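Local coordinates for type III effector XopAI (Xanthomonas citri, PDB 6K93), which is a type III effector with a mono-ADP-ribosyltransferase fold that probably acts inside plant cells and whose ADP-ribosyltransferase domain appears to bind arginine-containing peptides, at residues I96-Q101 with H195-A200; Q101-V106 with D184-E189; Q148-M153 with A170-T175. All coordinates share one frame; numbering follows the deposited sequence.

Contact 1 of 3, residues I96-Q101 with H195-A200; sequences IKQKKQ and HGLAFA
Lys99 and Leu197 mark the closest backbone approach of two helical segments, 96-101 and 195-200, with their CA atoms 7.1 Å apart. That spacing is bridged almost entirely by one side chain. Leu197 points toward helix 95-109 and its two methyls divide the contact. CD1 lies 3.8 Å from Gln98 CB, while CD2 sits 4.0 Å from Lys99 CA and so packs on the backbone of that turn. With CG anti to the carbonyl carbon (chi1 -66°), the fork of Leu197 can straddle the two neighbouring positions.

Gln98 meets the leucine with its aliphatic base and, more distantly, with OE1, which is 4.1 Å from Leu197 CD1. Its amide nitrogen turns to a different task, donating to the carbonyls of Ser93 and Asn91 near the start of the helix. Lys99 offers CA and, at 4.2 Å from Leu197 CD2, its CB; the extended chain beyond leads away from the interface to carry the buried ammonium to the carbonyls of Ala190 and Lys188. The segments meet mainly through carbon atoms, and the polar ends are bonded elsewhere. Leu197 also touches Leu95 and Leu102, which completes a diamond of four residues at spacing i, i+3, i+4 and i+7. A side chain seated in such a diamond is the knob of knobs-into-holes packing between helices, here within the helical part of this mono-ADP-ribosyltransferase fold.

Contact 2 of 3, residues Q101-V106 with D184-E189; sequences QLWQRV and DVLEKE
Leu186 enters a hollow formed by Leu102, Trp103 and Val106, a loop-to-helix packing in which the bump is carried by a type I beta turn. The turn runs from Asp184 to Glu187, closed by Glu187 N bonding to Asp184 O at 2.9 Å, and Leu186 occupies its third position. Its CA comes within 6.6 Å of Trp103 CA, near enough for one leucine side chain to span the gap.

The hollow follows one side of helix 95-109: two adjacent residues form its near part, and Val106, one turn further along, closes it. The two methyls of Leu186 fill different parts of this surface. CD2 leans on the branched end of Leu102, 3.9 Å from Leu102 CD2 and 4.0 Å from Leu102 CG, with the two leucines crossing at about a right angle. Leu102 presents that branch because its CG is anti to the backbone N (chi1 -179°). The other methyl, CD1, lies loosely where the indole edge and the valine meet: it approaches the ring at its edge, near the ring plane, and lies 4.3 Å from Trp103 CE3.

Arg244 makes a cation-pi contact with Trp103 and also donates through NE to Leu186 O, joining the indole to the backbone of the residue beside it, while Leu102 and Val106 both reach helix 194-209. At the far end of the hollow, Leu186 CD1 meets Val106 CG2 at 4.3 Å.

Contact 3 of 3, residues Q148-M153 with A170-T175; sequences QRMAQM and ALQAWT
Arg149 and Met150 converge on Gln172, giving a helix-to-helix contact in the helical part of the mono-ADP-ribosyltransferase fold. The backbones of helices 136-156 and 165-174 stay well apart here, the nearest CA atoms being those of Met150 and Gln172 at 9.0 Å, so long side chains must cross the gap.

Along 170-175, Ala170 and Leu171 come first and pack on helix 194-209, and the next residue, Gln172, points toward helix 136-156. Gln172 has CG anti to its backbone N (chi1 -177°) and an extended chain, and this carries its amide straight toward the other helix. Arg149 NH1 donates to Gln172 OE1 at 2.8 Å with an N-H...O angle of 154°. The oxygen lies in the guanidinium plane, at its edge, yet the donor stands above the carbonyl plane, with a C=O...N angle of 94°. The guanidinium and amide planes are nearly perpendicular, and the bond is made over the face of the amide instead of along a lone pair. The arginine also lies close with its aliphatic part, its CD being 3.5 Å from Gln172 OE1. From the side of Met150, the CE methyl packs 3.7 Å from Gln172 CB and 3.4 Å from OE1, reached through a bend at chi2. Met153 CE lies 3.8 Å above one face of the Arg149 guanidinium, offset toward its rim.

Both polar partners have further bonds in one loop: Arg149 NH1 to Phe277 O and Gln172 NE2 to Glu279 OE2. Beyond Ala173 and Trp174 the helix ends, and Thr175 folds back on Gln172 O, which receives Thr175 N at 3.0 Å and Thr175 OG1 at 2.7 Å.

Overall arrangement
Contacts 1 and 2 are adjacent, with centres about 7 Å apart, and both use helix 95-109: its first turns face helix 194-209, and its later turns pack on both that helix and the loop 184-189. Lys99 ties the two together, its NZ lying 3.2 Å from Lys188 O. Contact 3 lies across the chain's centre from contact 2, with centres about 24 Å apart and nearest atoms about 6 Å apart. It is about 22 Å from contact 1 between centres, yet the two touch where Phe199 CE2 meets Ala173 CB at 4.0 Å. Helix 194-209 follows helix 165-174 in the chain. Together the contacts join the N-terminal helices and a loop of the fold.

Contact 1 of 3, residues I96-Q101 with H195-A200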
loop_
_atom_site.group_PDB
_atom_site.type_symbol
_atom_site.label_atom_id
_atom_site.label_comp_id
_atom_site.label_asym_id
_atom_site.label_seq_id
_atom_site.Cartn_x
_atom_site.Cartn_y
_atom_site.Cartn_z
ATOM N N ILE A 96 14.645 12.589 2.381
ATOM C CA ILE A 96 15.448 11.511 1.811
ATOM C C ILE A 96 15.983 10.598 2.916
ATOM O O ILE A 96 15.948 9.366 2.797
ATOM C CB ILE A 96 16.579 12.107 0.949
ATOM C CG1 ILE A 96 15.964 12.695 -0.323
ATOM C CG2 ILE A 96 17.596 11.059 0.603
ATOM C CD1 ILE A 96 16.958 13.194 -1.354
ATOM N N LYS A 97 16.455 11.182 4.022
ATOM C CA LYS A 97 16.895 10.353 5.141
ATOM C C LYS A 97 15.725 9.587 5.752
ATOM O O LYS A 97 15.864 8.413 6.115
ATOM C CB LYS A 97 17.577 11.211 6.211
ATOM C CG LYS A 97 18.055 10.420 7.414
ATOM C CD LYS A 97 18.970 11.267 8.293
ATOM C CE LYS A 97 19.763 10.407 9.273
ATOM N NZ LYS A 97 20.885 11.155 9.915
ATOM N N GLN A 98 14.556 10.227 5.875
ATOM C CA GLN A 98 13.396 9.502 6.397
ATOM C C GLN A 98 13.059 8.300 5.534
ATOM O O GLN A 98 12.717 7.232 6.046
ATOM C CB GLN A 98 12.181 10.410 6.463
ATOM C CG GLN A 98 12.225 11.429 7.544
ATOM C CD GLN A 98 10.894 12.106 7.669
ATOM O OE1 GLN A 98 9.872 11.458 7.903
ATOM N NE2 GLN A 98 10.887 13.424 7.501
ATOM N N LYS A 99 13.094 8.477 4.216
ATOM C CA LYS A 99 12.789 7.394 3.294
ATOM C C LYS A 99 13.819 6.276 3.412
ATOM O O LYS A 99 13.463 5.092 3.446
ATOM C CB LYS A 99 12.748 7.957 1.891
ATOM C CG LYS A 99 12.559 6.976 0.803
ATOM C CD LYS A 99 12.570 7.750 -0.492
ATOM C CE LYS A 99 12.800 6.858 -1.677
ATOM N NZ LYS A 99 13.153 7.720 -2.854
ATOM N N LYS A 100 15.107 6.631 3.503
ATOM C CA LYS A 100 16.138 5.614 3.683
ATOM C C LYS A 100 15.917 4.843 4.978
ATOM O O LYS A 100 15.972 3.606 4.985
ATOM C CB LYS A 100 17.522 6.274 3.661
ATOM C CG LYS A 100 18.659 5.333 3.995
ATOM C CD LYS A 100 19.981 6.041 3.840
ATOM C CE LYS A 100 21.146 5.111 4.064
ATOM N NZ LYS A 100 22.443 5.826 3.888
ATOM N N GLN A 101 15.641 5.557 6.083
ATOM C CA GLN A 101 15.414 4.879 7.355
ATOM C C GLN A 101 14.175 3.982 7.297
ATOM O O GLN A 101 14.168 2.869 7.851
ATOM C CB GLN A 101 15.286 5.910 8.471
ATOM C CG GLN A 101 16.638 6.560 8.811
ATOM C CD GLN A 101 16.519 7.726 9.774
ATOM O OE1 GLN A 101 15.440 8.296 9.949
ATOM N NE2 GLN A 101 17.634 8.095 10.394
ATOM N N HIS A 195 3.638 13.108 3.523
ATOM C CA HIS A 195 2.334 12.448 3.488
ATOM C C HIS A 195 2.462 10.990 3.055
ATOM O O HIS A 195 1.854 10.081 3.644
ATOM C CB HIS A 195 1.396 13.181 2.548
ATOM C CG HIS A 195 1.031 14.540 3.032
ATOM N ND1 HIS A 195 1.951 15.563 3.107
ATOM C CD2 HIS A 195 -0.142 15.042 3.489
ATOM C CE1 HIS A 195 1.351 16.634 3.602
ATOM N NE2 HIS A 195 0.080 16.348 3.826
ATOM N N GLY A 196 3.227 10.753 1.998
ATOM C CA GLY A 196 3.413 9.400 1.512
ATOM C C GLY A 196 4.079 8.501 2.531
ATOM O O GLY A 196 3.694 7.346 2.695
ATOM N N LEU A 197 5.113 9.003 3.202
ATOM C CA LEU A 197 5.808 8.177 4.186
ATOM C C LEU A 197 4.892 7.822 5.349
ATOM O O LEU A 197 4.917 6.696 5.853
ATOM C CB LEU A 197 7.070 8.895 4.688
ATOM C CG LEU A 197 8.146 9.076 3.629
ATOM C CD1 LEU A 197 9.208 10.021 4.159
ATOM C CD2 LEU A 197 8.761 7.761 3.197
ATOM N N ALA A 198 4.059 8.770 5.786
ATOM C CA ALA A 198 3.133 8.508 6.877
ATOM C C ALA A 198 2.084 7.477 6.468
ATOM O O ALA A 198 1.782 6.560 7.227
ATOM C CB ALA A 198 2.466 9.821 7.311
ATOM N N PHE A 199 1.517 7.614 5.268
ATOM C CA PHE A 199 0.607 6.607 4.739
ATOM C C PHE A 199 1.288 5.235 4.712
ATOM O O PHE A 199 0.706 4.212 5.100
ATOM C CB PHE A 199 0.203 6.973 3.293
ATOM C CG PHE A 199 -1.097 7.721 3.148
ATOM C CD1 PHE A 199 -1.215 9.047 3.570
ATOM C CD2 PHE A 199 -2.177 7.136 2.538
ATOM C CE1 PHE A 199 -2.415 9.753 3.410
ATOM C CE2 PHE A 199 -3.379 7.823 2.377
ATOM C CZ PHE A 199 -3.496 9.124 2.802
ATOM N N ALA A 200 2.524 5.190 4.202
ATOM C CA ALA A 200 3.206 3.915 3.992
ATOM C C ALA A 200 3.333 3.132 5.288
ATOM O O ALA A 200 3.132 1.910 5.304
ATOM C CB ALA A 200 4.579 4.168 3.363
#

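Contact 2 of 3, residues Q101-V106 with D184-E189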
loop_
_atom_site.group_PDB
_atom_site.type_symbol
_atom_site.label_atom_id
_atom_site.label_comp_id
_atom_site.label_asym_id
_atom_site.label_seq_id
_atom_site.Cartn_x
_atom_site.Cartn_y
_atom_site.Cartn_z
ATOM N N GLN A 101 15.641 5.557 6.083
ATOM C CA GLN A 101 15.414 4.879 7.355
ATOM C C GLN A 101 14.175 3.982 7.297
ATOM O O GLN A 101 14.168 2.869 7.851
ATOM C CB GLN A 101 15.286 5.910 8.471
ATOM C CG GLN A 101 16.638 6.560 8.811
ATOM C CD GLN A 101 16.519 7.726 9.774
ATOM O OE1 GLN A 101 15.440 8.296 9.949
ATOM N NE2 GLN A 101 17.634 8.095 10.394
ATOM N N LEU A 102 13.103 4.441 6.633
ATOM C CA LEU A 102 11.919 3.595 6.527
ATOM C C LEU A 102 12.215 2.327 5.729
ATOM O O LEU A 102 11.826 1.221 6.131
ATOM C CB LEU A 102 10.765 4.372 5.906
ATOM C CG LEU A 102 9.471 3.572 5.783
ATOM C CD1 LEU A 102 9.043 2.928 7.093
ATOM C CD2 LEU A 102 8.365 4.492 5.283
ATOM N N TRP A 103 12.904 2.458 4.598
ATOM C CA TRP A 103 13.207 1.274 3.796
ATOM C C TRP A 103 14.075 0.289 4.577
ATOM O O TRP A 103 13.855 -0.922 4.511
ATOM C CB TRP A 103 13.882 1.685 2.484
ATOM C CG TRP A 103 14.297 0.524 1.633
ATOM C CD1 TRP A 103 15.561 0.233 1.219
ATOM C CD2 TRP A 103 13.448 -0.504 1.116
ATOM N NE1 TRP A 103 15.555 -0.905 0.459
ATOM C CE2 TRP A 103 14.272 -1.388 0.386
ATOM C CE3 TRP A 103 12.080 -0.762 1.205
ATOM C CZ2 TRP A 103 13.772 -2.509 -0.256
ATOM C CZ3 TRP A 103 11.585 -1.885 0.560
ATOM C CH2 TRP A 103 12.426 -2.735 -0.153
ATOM N N GLN A 104 15.051 0.784 5.344
ATOM C CA GLN A 104 15.856 -0.097 6.195
ATOM C C GLN A 104 14.972 -0.824 7.209
ATOM O O GLN A 104 15.148 -2.024 7.457
ATOM C CB GLN A 104 16.951 0.714 6.904
ATOM C CG GLN A 104 18.015 -0.082 7.669
ATOM C CD GLN A 104 19.071 0.835 8.303
ATOM O OE1 GLN A 104 19.232 1.988 7.892
ATOM N NE2 GLN A 104 19.778 0.330 9.303
ATOM N N ARG A 105 14.013 -0.110 7.793
ATOM C CA ARG A 105 13.123 -0.703 8.784
ATOM C C ARG A 105 12.214 -1.754 8.158
ATOM O O ARG A 105 11.980 -2.825 8.738
ATOM C CB ARG A 105 12.302 0.415 9.426
ATOM C CG ARG A 105 11.174 -0.008 10.315
ATOM C CD ARG A 105 10.466 1.245 10.798
ATOM N NE ARG A 105 9.267 0.966 11.587
ATOM C CZ ARG A 105 8.358 1.889 11.886
ATOM N NH1 ARG A 105 8.530 3.143 11.476
ATOM N NH2 ARG A 105 7.286 1.570 12.592
ATOM N N VAL A 106 11.659 -1.451 6.984
ATOM C CA VAL A 106 10.830 -2.423 6.276
ATOM C C VAL A 106 11.599 -3.721 6.072
ATOM O O VAL A 106 11.086 -4.816 6.326
ATOM C CB VAL A 106 10.353 -1.826 4.942
ATOM C CG1 VAL A 106 9.829 -2.933 4.047
ATOM C CG2 VAL A 106 9.332 -0.755 5.209
ATOM N N ASP A 184 4.408 4.534 -4.703
ATOM C CA ASP A 184 5.804 4.509 -5.129
ATOM C C ASP A 184 6.747 5.217 -4.160
ATOM O O ASP A 184 7.918 5.428 -4.514
ATOM C CB ASP A 184 5.979 5.177 -6.499
ATOM C CG ASP A 184 5.490 4.330 -7.673
ATOM O OD1 ASP A 184 5.043 3.220 -7.450
ATOM O OD2 ASP A 184 5.575 4.803 -8.821
ATOM N N VAL A 185 6.288 5.560 -2.953
ATOM C CA VAL A 185 7.069 6.468 -2.113
ATOM C C VAL A 185 8.386 5.853 -1.652
ATOM O O VAL A 185 9.322 6.602 -1.341
ATOM C CB VAL A 185 6.226 6.940 -0.913
ATOM C CG1 VAL A 185 6.018 5.829 0.118
ATOM C CG2 VAL A 185 6.862 8.210 -0.260
ATOM N N LEU A 186 8.517 4.520 -1.618
ATOM C CA LEU A 186 9.782 3.891 -1.253
ATOM C C LEU A 186 10.607 3.455 -2.462
ATOM O O LEU A 186 11.670 2.856 -2.279
ATOM C CB LEU A 186 9.535 2.689 -0.326
ATOM C CG LEU A 186 8.977 3.047 1.033
ATOM C CD1 LEU A 186 8.686 1.819 1.886
ATOM C CD2 LEU A 186 9.926 3.990 1.789
ATOM N N GLU A 187 10.158 3.743 -3.683
ATOM C CA GLU A 187 10.982 3.481 -4.854
ATOM C C GLU A 187 12.263 4.293 -4.766
ATOM O O GLU A 187 12.267 5.425 -4.290
ATOM C CB GLU A 187 10.232 3.848 -6.127
ATOM C CG GLU A 187 9.107 2.888 -6.499
ATOM C CD GLU A 187 9.614 1.739 -7.315
ATOM O OE1 GLU A 187 10.309 0.884 -6.739
ATOM O OE2 GLU A 187 9.365 1.680 -8.538
ATOM N N LYS A 188 13.352 3.719 -5.270
ATOM C CA LYS A 188 14.654 4.368 -5.119
ATOM C C LYS A 188 14.655 5.777 -5.705
ATOM O O LYS A 188 15.215 6.708 -5.104
ATOM C CB LYS A 188 15.743 3.515 -5.778
ATOM C CG LYS A 188 17.165 4.007 -5.535
ATOM C CD LYS A 188 17.786 3.308 -4.324
ATOM C CE LYS A 188 18.725 4.243 -3.572
ATOM N NZ LYS A 188 19.374 3.605 -2.391
ATOM N N GLU A 189 14.063 5.952 -6.886
ATOM C CA GLU A 189 14.124 7.219 -7.603
ATOM C C GLU A 189 12.942 8.139 -7.327
ATOM O O GLU A 189 12.892 9.242 -7.889
ATOM C CB GLU A 189 14.201 6.964 -9.114
ATOM C CG GLU A 189 15.615 6.853 -9.654
ATOM C CD GLU A 189 15.677 6.119 -10.986
ATOM O OE1 GLU A 189 14.897 6.464 -11.904
ATOM O OE2 GLU A 189 16.512 5.200 -11.116
#

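Contact 3 of 3, residues Q148-M153 with A170-T175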
loop_
_atom_site.group_PDB
_atom_site.type_symbol
_atom_site.label_atom_id
_atom_site.label_comp_id
_atom_site.label_asym_id
_atom_site.label_seq_id
_atom_site.Cartn_x
_atom_site.Cartn_y
_atom_site.Cartn_z
ATOM N N GLN A 148 -14.831 5.017 12.494
ATOM C CA GLN A 148 -16.025 4.340 12.998
ATOM C C GLN A 148 -16.264 3.028 12.262
ATOM O O GLN A 148 -16.559 2.003 12.888
ATOM C CB GLN A 148 -17.240 5.258 12.876
ATOM C CG GLN A 148 -18.523 4.703 13.482
ATOM C CD GLN A 148 -18.439 4.440 14.980
ATOM O OE1 GLN A 148 -17.618 5.022 15.688
ATOM N NE2 GLN A 148 -19.299 3.550 15.467
ATOM N N ARG A 149 -16.133 3.037 10.934
ATOM C CA ARG A 149 -16.348 1.818 10.159
ATOM C C ARG A 149 -15.390 0.721 10.590
ATOM O O ARG A 149 -15.785 -0.444 10.724
ATOM C CB ARG A 149 -16.205 2.106 8.657
ATOM C CG ARG A 149 -16.193 0.875 7.766
ATOM C CD ARG A 149 -16.072 1.212 6.281
ATOM N NE ARG A 149 -16.257 0.015 5.445
ATOM C CZ ARG A 149 -15.372 -0.436 4.565
ATOM N NH1 ARG A 149 -14.235 0.201 4.373
ATOM N NH2 ARG A 149 -15.631 -1.537 3.872
ATOM N N MET A 150 -14.127 1.062 10.801
ATOM C CA MET A 150 -13.135 0.047 11.123
ATOM C C MET A 150 -13.222 -0.394 12.585
ATOM O O MET A 150 -12.990 -1.573 12.876
ATOM C CB MET A 150 -11.738 0.564 10.773
ATOM C CG MET A 150 -11.580 0.765 9.287
ATOM S SD MET A 150 -12.032 -0.721 8.354
ATOM C CE MET A 150 -11.546 -0.240 6.713
ATOM N N ALA A 151 -13.563 0.501 13.518
ATOM C CA ALA A 151 -13.834 0.041 14.874
ATOM C C ALA A 151 -14.999 -0.938 14.885
ATOM O O ALA A 151 -14.953 -1.968 15.575
ATOM C CB ALA A 151 -14.104 1.244 15.771
ATOM N N GLN A 152 -16.057 -0.632 14.124
ATOM C CA GLN A 152 -17.188 -1.547 14.023
ATOM C C GLN A 152 -16.767 -2.852 13.364
ATOM O O GLN A 152 -17.223 -3.933 13.743
ATOM C CB GLN A 152 -18.317 -0.902 13.232
ATOM C CG GLN A 152 -19.629 -1.657 13.355
ATOM C CD GLN A 152 -20.150 -1.689 14.777
ATOM O OE1 GLN A 152 -20.294 -0.649 15.427
ATOM N NE2 GLN A 152 -20.435 -2.889 15.273
ATOM N N MET A 153 -15.892 -2.767 12.375
ATOM C CA MET A 153 -15.421 -3.965 11.697
ATOM C C MET A 153 -14.659 -4.877 12.638
ATOM O O MET A 153 -14.806 -6.101 12.576
ATOM C CB MET A 153 -14.529 -3.594 10.514
ATOM C CG MET A 153 -14.203 -4.801 9.680
ATOM S SD MET A 153 -13.728 -4.326 8.033
ATOM C CE MET A 153 -15.122 -3.345 7.462
ATOM N N ALA A 170 -5.961 2.850 6.900
ATOM C CA ALA A 170 -4.979 2.975 5.831
ATOM C C ALA A 170 -5.294 2.051 4.662
ATOM O O ALA A 170 -5.080 2.425 3.503
ATOM C CB ALA A 170 -3.561 2.707 6.379
ATOM N N LEU A 171 -5.765 0.830 4.939
ATOM C CA LEU A 171 -6.144 -0.074 3.859
ATOM C C LEU A 171 -7.334 0.468 3.094
ATOM O O LEU A 171 -7.346 0.440 1.866
ATOM C CB LEU A 171 -6.428 -1.480 4.395
ATOM C CG LEU A 171 -5.268 -2.240 5.036
ATOM C CD1 LEU A 171 -5.768 -3.621 5.503
ATOM C CD2 LEU A 171 -4.109 -2.366 4.076
ATOM N N GLN A 172 -8.329 1.007 3.794
ATOM C CA GLN A 172 -9.429 1.637 3.080
ATOM C C GLN A 172 -8.934 2.823 2.261
ATOM O O GLN A 172 -9.313 2.984 1.094
ATOM C CB GLN A 172 -10.540 2.062 4.046
ATOM C CG GLN A 172 -11.742 2.650 3.299
ATOM C CD GLN A 172 -12.889 3.023 4.214
ATOM O OE1 GLN A 172 -12.996 2.534 5.325
ATOM N NE2 GLN A 172 -13.768 3.889 3.722
ATOM N N ALA A 173 -8.059 3.651 2.842
ATOM C CA ALA A 173 -7.546 4.818 2.126
ATOM C C ALA A 173 -6.764 4.402 0.890
ATOM O O ALA A 173 -6.800 5.091 -0.137
ATOM C CB ALA A 173 -6.659 5.660 3.057
ATOM N N TRP A 174 -6.041 3.280 0.977
ATOM C CA TRP A 174 -5.320 2.775 -0.177
ATOM C C TRP A 174 -6.259 2.556 -1.359
ATOM O O TRP A 174 -5.874 2.767 -2.510
ATOM C CB TRP A 174 -4.592 1.483 0.178
ATOM C CG TRP A 174 -4.155 0.761 -1.045
ATOM C CD1 TRP A 174 -4.837 -0.268 -1.675
ATOM C CD2 TRP A 174 -3.042 1.054 -1.880
ATOM N NE1 TRP A 174 -4.179 -0.644 -2.812
ATOM C CE2 TRP A 174 -3.078 0.159 -2.962
ATOM C CE3 TRP A 174 -2.006 1.976 -1.805
ATOM C CZ2 TRP A 174 -2.122 0.161 -3.944
ATOM C CZ3 TRP A 174 -1.048 1.975 -2.784
ATOM C CH2 TRP A 174 -1.093 1.076 -3.838
ATOM N N THR A 175 -7.489 2.125 -1.105
ATOM C CA THR A 175 -8.420 1.839 -2.182
ATOM C C THR A 175 -9.153 3.075 -2.698
ATOM O O THR A 175 -10.034 2.950 -3.554
ATOM C CB THR A 175 -9.440 0.774 -1.751
ATOM O OG1 THR A 175 -10.354 1.268 -0.759
ATOM C CG2 THR A 175 -8.721 -0.461 -1.203
#